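Local coordinates for protein aromatic-L-amino-acid decarboxylase (PDB 6EEW) that catalyses the pyridoxal-phosphate-dependent decarboxylation of L-tryptophan to tryptamine and of 5-hydroxy-L-tryptophan to serotonin, working as a homodimer, at residues 104-109 with 379-384; 189-194 with 214-219; 233-238 with 271-276; 443-448 with 491-496. All coordinates share one frame; numbering follows the deposited sequence.

Contact 1 (104-109 with 379-384)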
loop_
_atom_site.group_PDB
_atom_site.type_symbol
_atom_site.label_atom_id
_atom_site.label_comp_id
_atom_site.label_asym_id
_atom_site.label_seq_id
_atom_site.Cartn_x
_atom_site.Cartn_y
_atom_site.Cartn_z
ATOM N N THR A 104 6.581 15.219 5.522
ATOM C CA THR A 104 5.877 16.387 6.031
ATOM C C THR A 104 4.404 16.074 6.258
ATOM O O THR A 104 3.824 15.218 5.590
ATOM C CB THR A 104 6.044 17.563 5.071
ATOM O OG1 THR A 104 5.428 17.255 3.812
ATOM C CG2 THR A 104 7.509 17.794 4.847
ATOM N N VAL A 105 3.802 16.776 7.218
ATOM C CA VAL A 105 2.455 16.463 7.682
ATOM C C VAL A 105 1.677 17.760 7.880
ATOM O O VAL A 105 2.223 18.860 7.779
ATOM C CB VAL A 105 2.473 15.645 8.989
ATOM C CG1 VAL A 105 3.282 14.353 8.805
ATOM C CG2 VAL A 105 3.031 16.485 10.143
ATOM N N SER A 106 0.380 17.613 8.158
ATOM C CA SER A 106 -0.516 18.735 8.412
ATOM C C SER A 106 -1.785 18.209 9.072
ATOM O O SER A 106 -2.241 17.105 8.773
ATOM C CB SER A 106 -0.888 19.480 7.130
ATOM O OG SER A 106 -1.758 18.683 6.334
ATOM N N SER A 107 -2.402 19.042 9.908
ATOM C CA SER A 107 -3.612 18.593 10.580
ATOM C C SER A 107 -4.740 18.311 9.594
ATOM O O SER A 107 -5.535 17.389 9.816
ATOM C CB SER A 107 -4.045 19.612 11.629
ATOM O OG SER A 107 -4.277 20.865 11.047
ATOM N N ALA A 108 -4.835 19.075 8.502
ATOM C CA ALA A 108 -5.865 18.772 7.506
ATOM C C ALA A 108 -5.708 17.347 6.999
ATOM O O ALA A 108 -6.694 16.600 6.884
ATOM C CB ALA A 108 -5.817 19.758 6.342
ATOM N N ALA A 109 -4.466 16.937 6.733
ATOM C CA ALA A 109 -4.230 15.582 6.253
ATOM C C ALA A 109 -4.539 14.555 7.332
ATOM O O ALA A 109 -5.034 13.465 7.035
ATOM C CB ALA A 109 -2.789 15.433 5.770
ATOM N N TRP A 379 -7.604 16.018 -0.922
ATOM C CA TRP A 379 -8.652 17.020 -1.070
ATOM C C TRP A 379 -8.666 17.971 0.113
ATOM O O TRP A 379 -8.731 19.194 -0.061
ATOM C CB TRP A 379 -10.000 16.325 -1.220
ATOM C CG TRP A 379 -11.157 17.208 -1.565
ATOM C CD1 TRP A 379 -11.237 18.097 -2.595
ATOM C CD2 TRP A 379 -12.438 17.236 -0.911
ATOM N NE1 TRP A 379 -12.481 18.701 -2.606
ATOM C CE2 TRP A 379 -13.235 18.182 -1.586
ATOM C CE3 TRP A 379 -12.981 16.558 0.190
ATOM C CZ2 TRP A 379 -14.544 18.460 -1.201
ATOM C CZ3 TRP A 379 -14.279 16.836 0.571
ATOM C CH2 TRP A 379 -15.047 17.779 -0.121
ATOM N N LEU A 380 -8.622 17.425 1.332
ATOM C CA LEU A 380 -8.650 18.292 2.501
ATOM C C LEU A 380 -7.409 19.164 2.558
ATOM O O LEU A 380 -7.501 20.316 2.958
ATOM C CB LEU A 380 -8.782 17.485 3.793
ATOM C CG LEU A 380 -10.208 17.288 4.339
ATOM C CD1 LEU A 380 -11.067 16.639 3.259
ATOM C CD2 LEU A 380 -10.201 16.431 5.593
ATOM N N ILE A 381 -6.256 18.661 2.124
ATOM C CA ILE A 381 -5.050 19.491 2.125
ATOM C C ILE A 381 -5.230 20.687 1.195
ATOM O O ILE A 381 -5.051 21.856 1.586
ATOM C CB ILE A 381 -3.833 18.650 1.706
ATOM C CG1 ILE A 381 -3.560 17.535 2.715
ATOM C CG2 ILE A 381 -2.607 19.538 1.502
ATOM C CD1 ILE A 381 -2.442 16.591 2.274
ATOM N N LEU A 382 -5.568 20.401 -0.058
ATOM C CA LEU A 382 -5.763 21.452 -1.043
ATOM C C LEU A 382 -6.800 22.463 -0.568
ATOM O O LEU A 382 -6.547 23.676 -0.560
ATOM C CB LEU A 382 -6.149 20.826 -2.378
ATOM C CG LEU A 382 -4.967 19.948 -2.776
ATOM C CD1 LEU A 382 -5.346 19.032 -3.920
ATOM C CD2 LEU A 382 -3.795 20.831 -3.164
ATOM N N ARG A 383 -7.970 21.982 -0.149
ATOM C CA ARG A 383 -9.029 22.900 0.255
ATOM C C ARG A 383 -8.673 23.689 1.513
ATOM O O ARG A 383 -9.078 24.848 1.644
ATOM C CB ARG A 383 -10.341 22.149 0.468
ATOM C CG ARG A 383 -10.994 21.704 -0.816
ATOM C CD ARG A 383 -12.462 21.354 -0.592
ATOM N NE ARG A 383 -13.244 22.520 -0.223
ATOM C CZ ARG A 383 -14.529 22.485 0.130
ATOM N NH1 ARG A 383 -15.198 21.333 0.185
ATOM N NH2 ARG A 383 -15.148 23.602 0.417
ATOM N N SER A 384 -7.921 23.089 2.440
ATOM C CA SER A 384 -7.710 23.730 3.729
ATOM C C SER A 384 -6.585 24.753 3.693
ATOM O O SER A 384 -6.583 25.687 4.502
ATOM C CB SER A 384 -7.423 22.665 4.786
ATOM O OG SER A 384 -8.354 21.593 4.693
#
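A108 and A109, in the first turn of helix 107-119, lie against L380 and I381 of the long helix 375-409 in the buried interior of a fold-type I, group II decarboxylase. The contact is mostly apolar. A109 CB meets the end of I381 at CD1 (3.7 Å), and its small size lets that methyl lie close. A108 CB looks onto the other backbone, 4.3 Å from I381 CA; a larger side chain at A108 would probably force the backbones apart, since the CA atoms of A108 and I381 are 5.5 Å from each other.

Carbon also meets oxygen. The methyl CD2 of L380 lies 3.7 Å from the carbonyl A108 O. A108 CB faces S384, whose side chain has two conformers, so the detail there is doubtful.

Polar bonds run beside this seam. T104 OG1 bonds to L322 N and to the backbone O of K319, which carries pyridoxal phosphate, and R383 forms salt bridges with D80 and E72 of the second subunit. S106 is the N-cap of helix 107-119: its OG accepts from A109 N at 3.2 Å (157°) and is also bonded to L322 O. The same S106 OG lies 4.2 Å from I381 CG1.

Contact 2 (189-194 with 214-219)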
loop_
_atom_site.group_PDB
_atom_site.type_symbol
_atom_site.label_atom_id
_atom_site.label_comp_id
_atom_site.label_asym_id
_atom_site.label_seq_id
_atom_site.Cartn_x
_atom_site.Cartn_y
_atom_site.Cartn_z
ATOM N N ASP A 189 8.616 -14.177 -25.807
ATOM C CA ASP A 189 10.021 -14.559 -25.772
ATOM C C ASP A 189 10.954 -13.396 -26.070
ATOM O O ASP A 189 12.177 -13.560 -25.969
ATOM C CB ASP A 189 10.287 -15.708 -26.746
ATOM C CG ASP A 189 10.122 -17.059 -26.088
ATOM O OD1 ASP A 189 10.346 -17.139 -24.860
ATOM O OD2 ASP A 189 9.777 -18.038 -26.782
ATOM N N SER A 190 10.420 -12.234 -26.423
ATOM C CA SER A 190 11.265 -11.069 -26.629
ATOM C C SER A 190 11.644 -10.383 -25.323
ATOM O O SER A 190 12.382 -9.397 -25.365
ATOM C CB SER A 190 10.564 -10.078 -27.553
ATOM O OG SER A 190 9.395 -9.570 -26.932
ATOM N N ILE A 191 11.171 -10.879 -24.174
ATOM C CA ILE A 191 11.490 -10.233 -22.900
ATOM C C ILE A 191 12.999 -10.138 -22.707
ATOM O O ILE A 191 13.493 -9.220 -22.037
ATOM C CB ILE A 191 10.807 -10.966 -21.721
ATOM C CG1 ILE A 191 11.135 -10.297 -20.382
ATOM C CG2 ILE A 191 11.252 -12.412 -21.647
ATOM C CD1 ILE A 191 10.622 -8.911 -20.250
ATOM N N GLY A 192 13.752 -11.072 -23.283
ATOM C CA GLY A 192 15.198 -11.086 -23.176
ATOM C C GLY A 192 15.912 -10.002 -23.959
ATOM O O GLY A 192 17.141 -9.917 -23.880
ATOM N N LYS A 193 15.184 -9.209 -24.747
ATOM C CA LYS A 193 15.741 -8.094 -25.508
ATOM C C LYS A 193 15.485 -6.735 -24.872
ATOM O O LYS A 193 16.107 -5.752 -25.290
ATOM C CB LYS A 193 15.156 -8.082 -26.924
ATOM C CG LYS A 193 15.489 -9.321 -27.712
ATOM C CD LYS A 193 14.889 -9.303 -29.105
ATOM C CE LYS A 193 15.267 -10.567 -29.857
ATOM N NZ LYS A 193 14.755 -10.579 -31.254
ATOM N N LEU A 194 14.585 -6.651 -23.893
ATOM C CA LEU A 194 14.102 -5.366 -23.395
ATOM C C LEU A 194 15.096 -4.772 -22.401
ATOM O O LEU A 194 15.448 -5.412 -21.401
ATOM C CB LEU A 194 12.729 -5.544 -22.753
ATOM C CG LEU A 194 11.738 -6.332 -23.617
ATOM C CD1 LEU A 194 10.340 -6.311 -23.006
ATOM C CD2 LEU A 194 11.719 -5.837 -25.059
ATOM N N GLY A 214 10.689 -8.677 -14.217
ATOM C CA GLY A 214 11.228 -9.724 -15.048
ATOM C C GLY A 214 12.279 -9.284 -16.036
ATOM O O GLY A 214 12.690 -10.089 -16.880
ATOM N N ILE A 215 12.756 -8.040 -15.946
ATOM C CA ILE A 215 13.838 -7.615 -16.819
ATOM C C ILE A 215 15.053 -8.483 -16.538
ATOM O O ILE A 215 15.404 -8.722 -15.373
ATOM C CB ILE A 215 14.154 -6.126 -16.597
ATOM C CG1 ILE A 215 12.884 -5.279 -16.670
ATOM C CG2 ILE A 215 15.101 -5.625 -17.683
ATOM C CD1 ILE A 215 12.260 -5.247 -18.052
ATOM N N TYR A 216 15.673 -9.005 -17.596
ATOM C CA TYR A 216 16.860 -9.814 -17.397
ATOM C C TYR A 216 17.909 -9.008 -16.632
ATOM O O TYR A 216 18.012 -7.788 -16.802
ATOM C CB TYR A 216 17.431 -10.282 -18.730
ATOM C CG TYR A 216 16.692 -11.426 -19.386
ATOM C CD1 TYR A 216 15.340 -11.675 -19.129
ATOM C CD2 TYR A 216 17.355 -12.272 -20.255
ATOM C CE1 TYR A 216 14.676 -12.739 -19.744
ATOM C CE2 TYR A 216 16.710 -13.327 -20.870
ATOM C CZ TYR A 216 15.376 -13.568 -20.616
ATOM O OH TYR A 216 14.767 -14.646 -21.247
ATOM N N PRO A 217 18.685 -9.666 -15.769
ATOM C CA PRO A 217 19.682 -8.936 -14.970
ATOM C C PRO A 217 20.598 -8.043 -15.789
ATOM O O PRO A 217 20.853 -6.898 -15.392
ATOM C CB PRO A 217 20.457 -10.068 -14.290
ATOM C CG PRO A 217 19.424 -11.140 -14.111
ATOM C CD PRO A 217 18.524 -11.059 -15.318
ATOM N N ASN A 218 21.103 -8.537 -16.923
ATOM C CA ASN A 218 22.013 -7.777 -17.766
ATOM C C ASN A 218 21.326 -6.720 -18.620
ATOM O O ASN A 218 22.024 -5.963 -19.303
ATOM C CB ASN A 218 22.808 -8.723 -18.669
ATOM C CG ASN A 218 23.861 -9.488 -17.914
ATOM O OD1 ASN A 218 24.388 -8.998 -16.912
ATOM N ND2 ASN A 218 24.178 -10.698 -18.379
ATOM N N ASN A 219 19.998 -6.629 -18.605
ATOM C CA ASN A 219 19.300 -5.616 -19.382
ATOM C C ASN A 219 18.847 -4.435 -18.528
ATOM O O ASN A 219 18.026 -3.627 -18.981
ATOM C CB ASN A 219 18.108 -6.235 -20.113
ATOM C CG ASN A 219 18.532 -7.223 -21.180
ATOM O OD1 ASN A 219 19.718 -7.378 -21.462
ATOM N ND2 ASN A 219 17.557 -7.867 -21.810
#
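Y216 and G192 meet where two loops of the large domain's alpha/beta sheet run side by side, one entering strand 194-199 and the other entering its parallel neighbour, strand 220-223. G192 CA sits squarely over one face of the Y216 ring, 3.6 Å from the ring centroid and 14° off the normal, a CH-pi contact. Glycine suits this place, since a CB at G192 would come within about 3.1 Å of Y216 CE2. I191 reaches the same ring obliquely, its CG2 lying 3.9 Å from Y216 CE1, while I191 CG1 touches the carbonyl G214 O. G214 ends helix 206-212 in a Schellman motif, with a positive phi that favours glycine. At its far end Y216 OH is hydrogen-bonded to D189 of the second subunit, and the reciprocal pair, D189 with Y216 of the second subunit, is made as well.

N219 supplies the polar part. Its amide ND2 lies 2.9 Å from G192 O and 3.3 Å from L194 O; both hydrogen bonds are weak. L194 O is also approached by I215 CG2 at 3.7 Å. An alanine in place of Y216 would probably leave G192 CA without its aromatic cover and D189 of the second subunit without its hydroxyl mate. Strand 194-199, helix 206-212 and strand 220-223 form a beta-alpha-beta crossover, and the contact joins the entries to its two parallel strands.

Contact 3 (233-238 with 271-276)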
loop_
_atom_site.group_PDB
_atom_site.type_symbol
_atom_site.label_atom_id
_atom_site.label_comp_id
_atom_site.label_asym_id
_atom_site.label_seq_id
_atom_site.Cartn_x
_atom_site.Cartn_y
_atom_site.Cartn_z
ATOM N N ILE A 233 21.840 13.092 -15.480
ATOM C CA ILE A 233 22.084 12.317 -16.695
ATOM C C ILE A 233 22.497 13.234 -17.841
ATOM O O ILE A 233 21.846 14.248 -18.124
ATOM C CB ILE A 233 20.850 11.484 -17.067
ATOM C CG1 ILE A 233 20.592 10.416 -15.999
ATOM C CG2 ILE A 233 21.054 10.829 -18.436
ATOM C CD1 ILE A 233 19.489 9.438 -16.354
ATOM N N SER A 234 23.575 12.882 -18.513
ATOM C CA SER A 234 23.941 13.589 -19.730
ATOM C C SER A 234 23.189 12.991 -20.913
ATOM O O SER A 234 23.332 11.790 -21.181
ATOM C CB SER A 234 25.433 13.508 -19.976
ATOM O OG SER A 234 25.696 13.806 -21.331
ATOM N N PRO A 235 22.381 13.775 -21.635
ATOM C CA PRO A 235 21.646 13.204 -22.772
ATOM C C PRO A 235 22.558 12.500 -23.760
ATOM O O PRO A 235 22.217 11.413 -24.237
ATOM C CB PRO A 235 20.955 14.426 -23.391
ATOM C CG PRO A 235 20.836 15.395 -22.269
ATOM C CD PRO A 235 22.075 15.199 -21.437
ATOM N N GLN A 236 23.714 13.090 -24.068
ATOM C CA GLN A 236 24.660 12.459 -24.985
ATOM C C GLN A 236 25.016 11.048 -24.530
ATOM O O GLN A 236 25.042 10.107 -25.334
ATOM C CB GLN A 236 25.917 13.326 -25.105
ATOM C CG GLN A 236 25.668 14.729 -25.665
ATOM C CD GLN A 236 25.634 15.828 -24.597
ATOM O OE1 GLN A 236 24.903 15.739 -23.603
ATOM N NE2 GLN A 236 26.427 16.877 -24.811
ATOM N N VAL A 237 25.301 10.889 -23.235
ATOM C CA VAL A 237 25.631 9.575 -22.681
ATOM C C VAL A 237 24.510 8.578 -22.959
ATOM O O VAL A 237 24.736 7.466 -23.464
ATOM C CB VAL A 237 25.912 9.696 -21.169
ATOM C CG1 VAL A 237 26.057 8.314 -20.532
ATOM C CG2 VAL A 237 27.170 10.516 -20.928
ATOM N N LEU A 238 23.282 8.970 -22.636
ATOM C CA LEU A 238 22.146 8.081 -22.837
ATOM C C LEU A 238 21.947 7.750 -24.309
ATOM O O LEU A 238 21.620 6.609 -24.652
ATOM C CB LEU A 238 20.889 8.723 -22.260
ATOM C CG LEU A 238 19.542 8.049 -22.500
ATOM C CD1 LEU A 238 19.501 6.647 -21.894
ATOM C CD2 LEU A 238 18.413 8.926 -21.924
ATOM N N ASP A 271 13.555 17.777 -20.509
ATOM C CA ASP A 271 13.292 18.274 -21.860
ATOM C C ASP A 271 14.107 17.527 -22.910
ATOM O O ASP A 271 13.567 17.131 -23.949
ATOM C CB ASP A 271 13.555 19.783 -21.934
ATOM C CG ASP A 271 14.845 20.181 -21.254
ATOM O OD1 ASP A 271 15.594 19.259 -20.847
ATOM O OD2 ASP A 271 15.092 21.407 -21.103
ATOM N N SER A 272 15.415 17.348 -22.683
ATOM C CA SER A 272 16.241 16.638 -23.668
ATOM C C SER A 272 16.037 15.120 -23.618
ATOM O O SER A 272 15.968 14.450 -24.669
ATOM C CB SER A 272 17.716 16.971 -23.452
ATOM O OG SER A 272 18.096 16.735 -22.109
ATOM N N LEU A 273 15.944 14.561 -22.401
ATOM C CA LEU A 273 15.804 13.116 -22.262
ATOM C C LEU A 273 14.500 12.627 -22.866
ATOM O O LEU A 273 14.458 11.555 -23.475
ATOM C CB LEU A 273 15.894 12.705 -20.791
ATOM C CG LEU A 273 17.230 12.935 -20.095
ATOM C CD1 LEU A 273 17.146 12.515 -18.640
ATOM C CD2 LEU A 273 18.345 12.189 -20.814
ATOM N N SER A 274 13.420 13.382 -22.690
ATOM C CA SER A 274 12.145 12.938 -23.239
ATOM C C SER A 274 12.177 12.967 -24.755
ATOM O O SER A 274 11.584 12.105 -25.411
ATOM C CB SER A 274 11.006 13.802 -22.704
ATOM O OG SER A 274 11.189 15.157 -23.071
ATOM N N GLU A 275 12.842 13.971 -25.330
ATOM C CA GLU A 275 13.055 13.982 -26.771
ATOM C C GLU A 275 13.728 12.695 -27.217
ATOM O O GLU A 275 13.359 12.108 -28.246
ATOM C CB GLU A 275 13.896 15.197 -27.165
ATOM C CG GLU A 275 13.813 15.545 -28.638
ATOM C CD GLU A 275 12.424 15.992 -29.059
ATOM O OE1 GLU A 275 12.065 17.163 -28.797
ATOM O OE2 GLU A 275 11.691 15.166 -29.648
ATOM N N ILE A 276 14.707 12.225 -26.438
ATOM C CA ILE A 276 15.361 10.963 -26.790
ATOM C C ILE A 276 14.388 9.789 -26.621
ATOM O O ILE A 276 14.306 8.895 -27.473
ATOM C CB ILE A 276 16.630 10.766 -25.948
ATOM C CG1 ILE A 276 17.644 11.856 -26.261
ATOM C CG2 ILE A 276 17.268 9.441 -26.290
ATOM C CD1 ILE A 276 18.846 11.825 -25.360
#
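Beside the touching pair P235 and S272, the flat group is the carboxylate of D271. S272 N approaches D271 OD1 at 2.7 Å from the anti side, tilted 34° out of the carboxylate plane. Across the contact, S272 OG, set between its own backbone N and carbonyl carbon (chi1 53°), lies 3.1 Å from P235 CG. Proline suits the first turn of helix 235-247, where no backbone N-H is required of it, and P235 CB also meets I276 CD1 at 3.9 Å.

The deeper part is aliphatic. L273 CD2 is shared by two partners: it presses on L238 CD2 at 3.4 Å, tighter than ordinary van der Waals contact, and lies 3.9 Å from I233 CG2, with the I233 and L273 side chains at about a right angle. Leucine and isoleucine suit this buried site because their terminal methyls can meet several apolar partners, as L273 CD2 does. L238 also touches L255 and Y197, and L273 touches A257, so helices 235-247 and 270-280 both pack on the central sheet. No hydrogen bond or salt bridge spans the two segments, so the direct contact probably rests on van der Waals fit and the burial of carbon.

Contact 4 (443-448 with 491-496)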
loop_
_atom_site.group_PDB
_atom_site.type_symbol
_atom_site.label_atom_id
_atom_site.label_comp_id
_atom_site.label_asym_id
_atom_site.label_seq_id
_atom_site.Cartn_x
_atom_site.Cartn_y
_atom_site.Cartn_z
ATOM N N LYS A 443 33.105 11.809 8.756
ATOM C CA LYS A 443 32.368 10.737 9.417
ATOM C C LYS A 443 32.325 10.947 10.925
ATOM O O LYS A 443 31.285 10.749 11.565
ATOM C CB LYS A 443 33.012 9.396 9.068
ATOM C CG LYS A 443 32.038 8.242 8.971
ATOM C CD LYS A 443 32.780 6.922 8.775
ATOM C CE LYS A 443 33.880 7.053 7.723
ATOM N NZ LYS A 443 33.368 7.497 6.395
ATOM N N LYS A 444 33.449 11.367 11.506
ATOM C CA LYS A 444 33.485 11.667 12.932
ATOM C C LYS A 444 32.556 12.823 13.271
ATOM O O LYS A 444 31.850 12.789 14.288
ATOM C CB LYS A 444 34.916 11.991 13.358
ATOM C CG LYS A 444 35.084 12.250 14.842
ATOM C CD LYS A 444 34.422 11.156 15.677
ATOM C CE LYS A 444 34.931 11.173 17.112
ATOM N NZ LYS A 444 34.945 12.547 17.688
ATOM N N LEU A 445 32.541 13.862 12.434
ATOM C CA LEU A 445 31.639 14.980 12.691
ATOM C C LEU A 445 30.184 14.522 12.668
ATOM O O LEU A 445 29.395 14.867 13.558
ATOM C CB LEU A 445 31.864 16.090 11.669
ATOM C CG LEU A 445 30.910 17.272 11.849
ATOM C CD1 LEU A 445 31.121 17.901 13.220
ATOM C CD2 LEU A 445 31.097 18.291 10.742
ATOM N N LEU A 446 29.804 13.751 11.645
ATOM C CA LEU A 446 28.436 13.243 11.581
ATOM C C LEU A 446 28.091 12.406 12.807
ATOM O O LEU A 446 27.000 12.543 13.382
ATOM C CB LEU A 446 28.242 12.407 10.315
ATOM C CG LEU A 446 26.839 11.795 10.173
ATOM C CD1 LEU A 446 25.766 12.869 10.071
ATOM C CD2 LEU A 446 26.737 10.791 9.032
ATOM N N ASP A 447 29.012 11.541 13.234
ATOM C CA ASP A 447 28.719 10.699 14.384
ATOM C C ASP A 447 28.519 11.540 15.638
ATOM O O ASP A 447 27.589 11.299 16.410
ATOM C CB ASP A 447 29.821 9.656 14.576
ATOM C CG ASP A 447 29.336 8.435 15.355
ATOM O OD1 ASP A 447 28.892 8.595 16.514
ATOM O OD2 ASP A 447 29.370 7.315 14.798
ATOM N N MET A 448 29.397 12.518 15.873
ATOM C CA MET A 448 29.218 13.403 17.023
ATOM C C MET A 448 27.856 14.090 16.972
ATOM O O MET A 448 27.112 14.118 17.967
ATOM C CB MET A 448 30.344 14.435 17.062
ATOM C CG MET A 448 31.735 13.835 17.171
ATOM S SD MET A 448 33.033 15.083 17.034
ATOM C CE MET A 448 32.713 16.091 18.484
ATOM N N LYS A 491 30.287 24.139 16.776
ATOM C CA LYS A 491 30.888 23.768 18.056
ATOM C C LYS A 491 31.578 22.414 17.964
ATOM O O LYS A 491 32.705 22.240 18.443
ATOM C CB LYS A 491 29.844 23.744 19.175
ATOM C CG LYS A 491 30.451 23.330 20.524
ATOM C CD LYS A 491 29.436 23.290 21.658
ATOM C CE LYS A 491 28.448 22.143 21.501
ATOM N NZ LYS A 491 27.574 21.989 22.704
ATOM N N LEU A 492 30.903 21.431 17.367
ATOM C CA LEU A 492 31.492 20.102 17.268
ATOM C C LEU A 492 32.698 20.095 16.343
ATOM O O LEU A 492 33.630 19.309 16.544
ATOM C CB LEU A 492 30.442 19.096 16.802
ATOM C CG LEU A 492 29.279 18.912 17.779
ATOM C CD1 LEU A 492 28.288 17.862 17.283
ATOM C CD2 LEU A 492 29.807 18.562 19.156
ATOM N N THR A 493 32.714 20.971 15.338
ATOM C CA THR A 493 33.894 21.078 14.492
ATOM C C THR A 493 35.059 21.680 15.266
ATOM O O THR A 493 36.189 21.198 15.166
ATOM C CB THR A 493 33.583 21.915 13.254
ATOM O OG1 THR A 493 32.539 21.286 12.499
ATOM C CG2 THR A 493 34.821 22.061 12.379
ATOM N N ASP A 494 34.794 22.710 16.074
ATOM C CA ASP A 494 35.845 23.266 16.924
ATOM C C ASP A 494 36.410 22.200 17.852
ATOM O O ASP A 494 37.628 22.000 17.918
ATOM C CB ASP A 494 35.314 24.454 17.728
ATOM C CG ASP A 494 34.927 25.635 16.851
ATOM O OD1 ASP A 494 35.406 25.709 15.696
ATOM O OD2 ASP A 494 34.143 26.492 17.314
ATOM N N ASP A 495 35.528 21.499 18.572
ATOM C CA ASP A 495 35.972 20.411 19.442
ATOM C C ASP A 495 36.780 19.382 18.668
ATOM O O ASP A 495 37.740 18.810 19.199
ATOM C CB ASP A 495 34.776 19.734 20.116
ATOM C CG ASP A 495 34.175 20.567 21.231
ATOM O OD1 ASP A 495 34.742 21.632 21.559
ATOM O OD2 ASP A 495 33.138 20.150 21.787
ATOM N N LEU A 496 36.404 19.128 17.414
ATOM C CA LEU A 496 37.058 18.095 16.625
ATOM C C LEU A 496 38.444 18.507 16.136
ATOM O O LEU A 496 39.189 17.642 15.659
ATOM C CB LEU A 496 36.163 17.727 15.443
ATOM C CG LEU A 496 36.688 16.688 14.460
ATOM C CD1 LEU A 496 36.826 15.348 15.161
ATOM C CD2 LEU A 496 35.760 16.576 13.261
#
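M448 and L492 slide past each other in opposite directions where helix 438-451 meets helix 479-496. The axes of segments 443-448 and 491-496 approach to 10.0 Å, with 128° between their N-to-C directions. Bending at chi3 (64°) brings M448 CE to 3.9 Å from L492 CD2, and L492 CD1 in turn reaches the backbone at M448 C. Methionine suits this place because its long unbranched chain reaches across to the other helix, putting CE on L492 and SD 4.2 Å from L496 CD1.

L445 crosses L492 and T493 obliquely, offering CD1 both to L492 CB (3.8 Å) and to T493 OG1 (3.7 Å). That hydroxyl is bonded to I489 O in its own helix, so it can lie against a methyl with its polar need met. K444 and L496 are likewise oblique, with K444 CG 3.6 Å from L496 CD1; lysine suits this exposed place, its carbon chain packing while the ammonium can probably reach solvent. Nearby, D494 forms a salt bridge with R413. Behind the pair lies the antiparallel sheet of the C-terminal part of the chain: both helices touch F414 of strand 414-416, through L445 and T493, and L445 also rests on L468 of strand 465-471.

From the N terminus, the chain enters contact 1 at 104-109 and closes that loop only at 379-384, about 270 residues later. Contacts 2 and 3 fall within this span, one after the other: contact 2 closes a loop of about 20 residues and links the approaches to two neighbouring parallel strands of the large sheet; contact 3 closes one of about 33 and pairs two helices that pack on that sheet. Their centres are about 23 Å apart. Contact 4 opens after contact 1 has closed, spans about 43 residues and joins two helices beside the smaller antiparallel sheet. No two loops cross. Contacts 1 and 2 also touch the second subunit, whereas contacts 3 and 4 do not.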